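Local coordinates for DegQ (Legionella fallonii, PDB 3PV2), which probably acts as a trypsin-like HtrA chaperone-protease with two PDZ domains, forming large 12-subunit assemblies that enclose a proteolytic compartment, at residues Ala246-Lys251 with Leu326-Ser331; Ile305-Gln308 with Thr312-Thr315; Val437-Leu440 with Ser445-Leu448. All blocks are in the same frame, centred on the assembly; numbering follows the deposited sequence.

Interaction 1 of 3, residues Ala246-Lys251 with Leu326-Ser331; sequences AQQIIK and LLRVGS
The backbone oxygen of R328, whose side chain meets Q248 across this contact, is gripped by S331, whose backbone N-H bonds to R328 O, N to O 2.7 Å. This bond closes a type II beta turn from R328 to S331; the hydroxyl of S331 points at the same oxygen, at a separation too short to trust in detail. G330 takes the third position of the turn with phi 92°, where glycine is usual. R328 opens the turn, and its side chain reaches toward Q248 of the helix. Q248 leaves that helix with CG anti to the backbone N (chi1 166°), a torsion that sends its carboxamide over to the loop. There CD stands 3.7 Å from L326 O and 4.2 Å from R328 NE. The amide is probably modelled turned over, and in the other orientation it may bond to L326 O. Amide and guanidinium planes are 80° apart, while R328 also makes a cation-pi contact with F252. The contact joins the last helix of the trypsin-like part to the first PDZ domain. A246 and I250 seat helix 239-252 on strand 90-93 of a protease barrel; from the PDZ side L326 packs on D244 and V245 of this helix, and the loop between helix 318-325 and strand 332-339 is joined by backbone hydrogen bonds of G330 and S331 to V350.

Interaction 2 of 3, residues Ile305-Gln308 with Thr312-Thr315; sequences IITQ and TKIT
A tight beta hairpin of the first PDZ domain, strand 305-309 turning back into strand 312-313, brings T307 O within 2.8 Å of I314 N. The bond is nearly straight at the hydrogen (171°), yet the donor sits above the carbonyl plane, 58° out of it. A second, weak bond reaches the same oxygen from K313 NZ at 3.3 Å: the lysine chain bends at chi2 (69°) and folds back beside T307, the two side chains running in the same direction. Next along, Q308 and K313 form an antiparallel non-hydrogen-bonded pair whose side chains cross at about a right angle. Q308 lies close to T312 O through carbon, with its CA making a CA-H...O contact of 3.3 Å and its CG at a similar range. On its other flank strand 305-309 carries a classic beta bulge, T307 and Q308 both facing I336 of strand 332-339. I314 points toward strand 305-309, with CG2 anti to its backbone nitrogen, placing that methyl 3.6 Å from I306 O, while its CB lies 4.4 Å from I306 CG2. The same isoleucine packs on A284 and on V320 of helix 318-325, and T315 N hydrogen-bonds to Q319 OE1 on that helix.

Interaction 3 of 3, residues Val437-Leu440 with Ser445-Leu448; sequences VQVL and SMYL
V439 CG2 lies at the apolar centre of this contact, 3.6 Å from L448 CD2 and 3.7 Å from M446 CG, on one face of an antiparallel beta hairpin in the second PDZ domain. The methyl occupies the position between backbone N and carbonyl carbon (CG1 at chi1 -69°), and V439 and L448 cross at about a right angle. Farther along the same face V437 CG2 rests 3.7 Å from L448 CB. Four backbone bonds tie the strands, a reciprocal couple at V437 with L448 and another at V439 with M446; V439 N to M446 O, at 2.8 Å, is nearly straight (176°). Between the bonded pairs the carbonyls draw CA-H...O contacts, among them S445 CA to V439 O at 3.1 Å. The other face, with Q438, L440, S445 and Y447, is mixed. Q438 is extended with CG anti to its backbone N, and its amide and the Y447 ring are stacked with planes 15° apart. Its polar end is held at both atoms: OE1 bonds to S412 OG, and NE2 to S287 O of a second subunit. That subunit also reaches the outer strand, where its Q265 OE1 accepts a bond from Y447 N, so the hairpin edge forms part of an intersubunit interface. Over the tyrosine face, Q438 CG makes a CH-pi contact 4.2 Å from the ring centroid.

Overall arrangement
Along the chain, interaction 2 is nested inside the loop closed by interaction 1, and interaction 3 follows both. Interaction 1 links helix 239-252 of the protease part to the loop after helix 318-325; that helix also packs on the hairpin of interaction 2, whose centre is about 21 Å away. Both therefore bear on the first PDZ domain. Interaction 3 belongs to the second PDZ domain, its centre about 48 Å from that of interaction 1 and 51 Å from that of interaction 2. It touches Q265 and S287 of a second subunit, on strands 262-266 and 284-289 of the sheet that holds interaction 2 there, consistent with PDZ-to-PDZ contacts helping to hold the 12-mer together.

Interaction 1 of 3, residues Ala246-Lys251 with Leu326-Ser331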
# COMPACT_ATOMS: atom_id res chain seq x y z
N ALA B 246 -36.97 -40.13 -0.02
CA ALA B 246 -37.70 -40.00 1.25
C ALA B 246 -38.08 -41.36 1.82
O ALA B 246 -38.02 -41.53 3.01
CB ALA B 246 -38.99 -39.16 1.13
N GLN B 247 -38.54 -42.25 0.95
CA GLN B 247 -39.05 -43.52 1.36
C GLN B 247 -37.87 -44.35 1.93
O GLN B 247 -37.98 -44.95 2.97
CB GLN B 247 -39.78 -44.20 0.20
CG GLN B 247 -40.38 -45.57 0.62
CD GLN B 247 -39.55 -46.73 0.07
OE1 GLN B 247 -39.39 -46.84 -1.15
NE2 GLN B 247 -39.02 -47.59 0.96
N GLN B 248 -36.72 -44.26 1.29
CA GLN B 248 -35.55 -44.94 1.76
C GLN B 248 -35.03 -44.35 3.07
O GLN B 248 -34.58 -45.12 3.96
CB GLN B 248 -34.49 -45.01 0.68
CG GLN B 248 -33.10 -45.42 1.20
CD GLN B 248 -32.28 -46.20 0.16
OE1 GLN B 248 -32.84 -47.04 -0.55
NE2 GLN B 248 -30.98 -45.94 0.07
N ILE B 249 -35.12 -43.02 3.24
CA ILE B 249 -34.72 -42.39 4.51
C ILE B 249 -35.68 -42.79 5.64
O ILE B 249 -35.25 -43.02 6.75
CB ILE B 249 -34.58 -40.86 4.44
CG1 ILE B 249 -33.26 -40.48 3.76
CG2 ILE B 249 -34.59 -40.24 5.80
CD1 ILE B 249 -33.19 -39.07 3.24
N ILE B 250 -36.98 -42.84 5.36
CA ILE B 250 -37.94 -43.19 6.38
C ILE B 250 -37.69 -44.65 6.86
O ILE B 250 -37.57 -44.84 8.05
CB ILE B 250 -39.39 -42.98 5.90
CG1 ILE B 250 -39.72 -41.48 5.77
CG2 ILE B 250 -40.43 -43.60 6.84
CD1 ILE B 250 -41.01 -41.25 5.05
N LYS B 251 -37.59 -45.61 5.95
CA LYS B 251 -37.37 -47.02 6.28
C LYS B 251 -36.06 -47.25 7.02
O LYS B 251 -36.04 -47.88 8.10
CB LYS B 251 -37.38 -47.89 5.01
CG LYS B 251 -38.05 -49.27 5.13
CD LYS B 251 -37.28 -50.38 4.39
CE LYS B 251 -38.18 -51.48 3.80
NZ LYS B 251 -38.78 -51.01 2.49
N LEU B 326 -30.15 -45.86 -5.71
CA LEU B 326 -30.87 -45.97 -4.46
C LEU B 326 -31.40 -47.38 -4.21
O LEU B 326 -32.21 -47.59 -3.28
CB LEU B 326 -32.05 -44.98 -4.45
CG LEU B 326 -31.89 -43.55 -4.98
CD1 LEU B 326 -33.26 -42.95 -5.02
CD2 LEU B 326 -30.93 -42.66 -4.17
N LEU B 327 -30.98 -48.34 -5.01
CA LEU B 327 -31.27 -49.73 -4.65
C LEU B 327 -30.37 -50.11 -3.49
O LEU B 327 -29.29 -49.56 -3.30
CB LEU B 327 -31.04 -50.69 -5.83
CG LEU B 327 -32.07 -50.73 -6.97
CD1 LEU B 327 -33.02 -49.55 -6.94
CD2 LEU B 327 -31.35 -50.86 -8.26
N ARG B 328 -30.83 -51.09 -2.75
CA ARG B 328 -30.13 -51.51 -1.56
C ARG B 328 -29.08 -52.56 -1.85
O ARG B 328 -29.32 -53.52 -2.58
CB ARG B 328 -31.16 -52.08 -0.57
CG ARG B 328 -31.93 -50.99 0.18
CD ARG B 328 -31.50 -51.00 1.61
NE ARG B 328 -31.12 -49.70 2.10
CZ ARG B 328 -30.40 -49.54 3.20
NH1 ARG B 328 -30.02 -50.59 3.91
NH2 ARG B 328 -30.07 -48.32 3.59
N VAL B 329 -27.93 -52.41 -1.20
CA VAL B 329 -26.91 -53.45 -1.24
C VAL B 329 -27.65 -54.73 -0.98
O VAL B 329 -28.53 -54.76 -0.15
CB VAL B 329 -25.81 -53.22 -0.16
CG1 VAL B 329 -24.93 -54.51 0.03
CG2 VAL B 329 -24.95 -51.97 -0.51
N GLY B 330 -27.32 -55.80 -1.68
CA GLY B 330 -28.06 -57.03 -1.61
C GLY B 330 -29.18 -57.18 -2.61
O GLY B 330 -29.52 -58.32 -2.94
N SER B 331 -29.79 -56.09 -3.09
CA SER B 331 -30.93 -56.28 -4.02
C SER B 331 -30.57 -56.84 -5.38
O SER B 331 -29.52 -56.53 -5.97
CB SER B 331 -31.82 -55.06 -4.22
OG SER B 331 -31.19 -53.85 -3.98

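Interaction 2 of 3, residues Ile305-Gln308 with Thr312-Thr315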
# COMPACT_ATOMS: atom_id res chain seq x y z
N ILE B 305 -27.72 -51.24 -25.01
CA ILE B 305 -28.61 -50.15 -24.68
C ILE B 305 -29.58 -50.65 -23.59
O ILE B 305 -30.39 -51.59 -23.85
CB ILE B 305 -29.43 -49.75 -25.90
CG1 ILE B 305 -28.57 -49.41 -27.13
CG2 ILE B 305 -30.33 -48.52 -25.59
CD1 ILE B 305 -27.74 -48.34 -26.89
N ILE B 306 -29.58 -49.98 -22.44
CA ILE B 306 -30.45 -50.37 -21.38
C ILE B 306 -31.82 -49.79 -21.63
O ILE B 306 -31.95 -48.59 -21.82
CB ILE B 306 -29.96 -49.87 -20.00
CG1 ILE B 306 -28.70 -50.63 -19.58
CG2 ILE B 306 -31.09 -50.03 -18.99
CD1 ILE B 306 -27.84 -49.87 -18.50
N THR B 307 -32.83 -50.63 -21.75
CA THR B 307 -34.21 -50.11 -21.96
C THR B 307 -35.15 -50.24 -20.74
O THR B 307 -36.26 -49.68 -20.72
CB THR B 307 -34.85 -50.76 -23.15
OG1 THR B 307 -34.89 -52.17 -22.94
CG2 THR B 307 -34.04 -50.48 -24.38
N GLN B 308 -34.70 -50.96 -19.72
CA GLN B 308 -35.48 -51.19 -18.52
C GLN B 308 -34.63 -51.68 -17.37
O GLN B 308 -33.80 -52.62 -17.52
CB GLN B 308 -36.53 -52.27 -18.74
CG GLN B 308 -37.78 -52.06 -17.90
CD GLN B 308 -38.92 -53.09 -18.17
OE1 GLN B 308 -39.30 -53.89 -17.28
NE2 GLN B 308 -39.46 -53.06 -19.38
N THR B 312 -38.86 -49.95 -14.21
CA THR B 312 -38.78 -48.61 -14.78
C THR B 312 -38.31 -48.68 -16.22
O THR B 312 -37.22 -49.16 -16.53
CB THR B 312 -37.84 -47.72 -13.99
OG1 THR B 312 -38.21 -47.76 -12.62
CG2 THR B 312 -37.90 -46.32 -14.46
N LYS B 313 -39.18 -48.22 -17.08
CA LYS B 313 -38.85 -47.99 -18.44
C LYS B 313 -37.71 -46.94 -18.55
O LYS B 313 -37.79 -45.86 -17.96
CB LYS B 313 -40.09 -47.55 -19.17
CG LYS B 313 -40.04 -47.80 -20.64
CD LYS B 313 -40.10 -49.31 -21.02
CE LYS B 313 -39.60 -49.48 -22.51
NZ LYS B 313 -38.71 -50.68 -22.74
N ILE B 314 -36.63 -47.27 -19.26
CA ILE B 314 -35.52 -46.31 -19.36
C ILE B 314 -35.44 -45.68 -20.75
O ILE B 314 -35.23 -46.35 -21.74
CB ILE B 314 -34.15 -46.86 -18.83
CG1 ILE B 314 -34.03 -46.56 -17.31
CG2 ILE B 314 -33.03 -46.07 -19.46
CD1 ILE B 314 -34.21 -47.58 -16.50
N THR B 315 -35.65 -44.37 -20.78
CA THR B 315 -35.61 -43.60 -22.00
C THR B 315 -34.47 -42.58 -22.00
O THR B 315 -34.21 -41.96 -23.01
CB THR B 315 -36.96 -42.83 -22.24
OG1 THR B 315 -37.19 -41.89 -21.18
CG2 THR B 315 -38.14 -43.79 -22.36

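Interaction 3 of 3, residues Val437-Leu440 with Ser445-Leu448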
# COMPACT_ATOMS: atom_id res chain seq x y z
N VAL B 437 10.13 -56.25 -4.41
CA VAL B 437 10.34 -55.58 -5.73
C VAL B 437 11.59 -54.72 -5.65
O VAL B 437 11.96 -54.18 -4.57
CB VAL B 437 9.18 -54.74 -6.18
CG1 VAL B 437 7.92 -55.56 -6.08
CG2 VAL B 437 8.99 -53.62 -5.22
N GLN B 438 12.39 -54.78 -6.69
CA GLN B 438 13.48 -53.86 -6.82
C GLN B 438 13.06 -52.78 -7.79
O GLN B 438 12.71 -53.07 -8.93
CB GLN B 438 14.72 -54.57 -7.40
CG GLN B 438 15.91 -53.68 -7.51
CD GLN B 438 17.11 -54.40 -8.09
OE1 GLN B 438 16.96 -55.48 -8.65
NE2 GLN B 438 18.30 -53.75 -8.08
N VAL B 439 13.07 -51.52 -7.34
CA VAL B 439 12.61 -50.40 -8.16
C VAL B 439 13.74 -49.48 -8.50
O VAL B 439 14.60 -49.21 -7.65
CB VAL B 439 11.46 -49.56 -7.53
CG1 VAL B 439 10.05 -50.35 -7.43
CG2 VAL B 439 11.81 -48.91 -6.22
N LEU B 440 13.77 -48.98 -9.74
CA LEU B 440 14.72 -47.97 -10.14
C LEU B 440 13.94 -46.68 -10.08
O LEU B 440 12.81 -46.60 -10.59
CB LEU B 440 15.19 -48.22 -11.57
CG LEU B 440 16.61 -48.69 -11.89
CD1 LEU B 440 17.14 -49.86 -11.01
CD2 LEU B 440 16.82 -48.96 -13.36
N SER B 445 18.06 -46.77 -6.82
CA SER B 445 17.28 -47.99 -6.81
C SER B 445 16.99 -48.28 -5.38
O SER B 445 17.73 -47.86 -4.51
CB SER B 445 18.10 -49.11 -7.42
OG SER B 445 18.11 -49.05 -8.85
N MET B 446 15.97 -49.08 -5.13
CA MET B 446 15.76 -49.65 -3.84
C MET B 446 14.91 -50.91 -3.84
O MET B 446 14.09 -51.10 -4.74
CB MET B 446 15.16 -48.67 -2.86
CG MET B 446 13.88 -48.06 -3.31
SD MET B 446 13.47 -46.74 -2.08
CE MET B 446 14.53 -47.21 -0.69
N TYR B 447 15.11 -51.73 -2.80
CA TYR B 447 14.26 -52.86 -2.60
C TYR B 447 13.07 -52.50 -1.68
O TYR B 447 13.28 -51.82 -0.70
CB TYR B 447 15.02 -54.05 -1.97
CG TYR B 447 15.92 -54.77 -2.93
CD1 TYR B 447 15.43 -55.84 -3.69
CD2 TYR B 447 17.29 -54.47 -3.00
CE1 TYR B 447 16.24 -56.53 -4.57
CE2 TYR B 447 18.11 -55.15 -3.84
CZ TYR B 447 17.60 -56.20 -4.64
OH TYR B 447 18.44 -56.93 -5.44
N LEU B 448 11.86 -52.97 -2.01
CA LEU B 448 10.66 -52.60 -1.22
C LEU B 448 9.93 -53.89 -1.01
O LEU B 448 9.95 -54.73 -1.89
CB LEU B 448 9.80 -51.75 -2.13
CG LEU B 448 9.89 -50.25 -2.09
CD1 LEU B 448 10.97 -49.68 -1.19
CD2 LEU B 448 9.68 -49.62 -3.41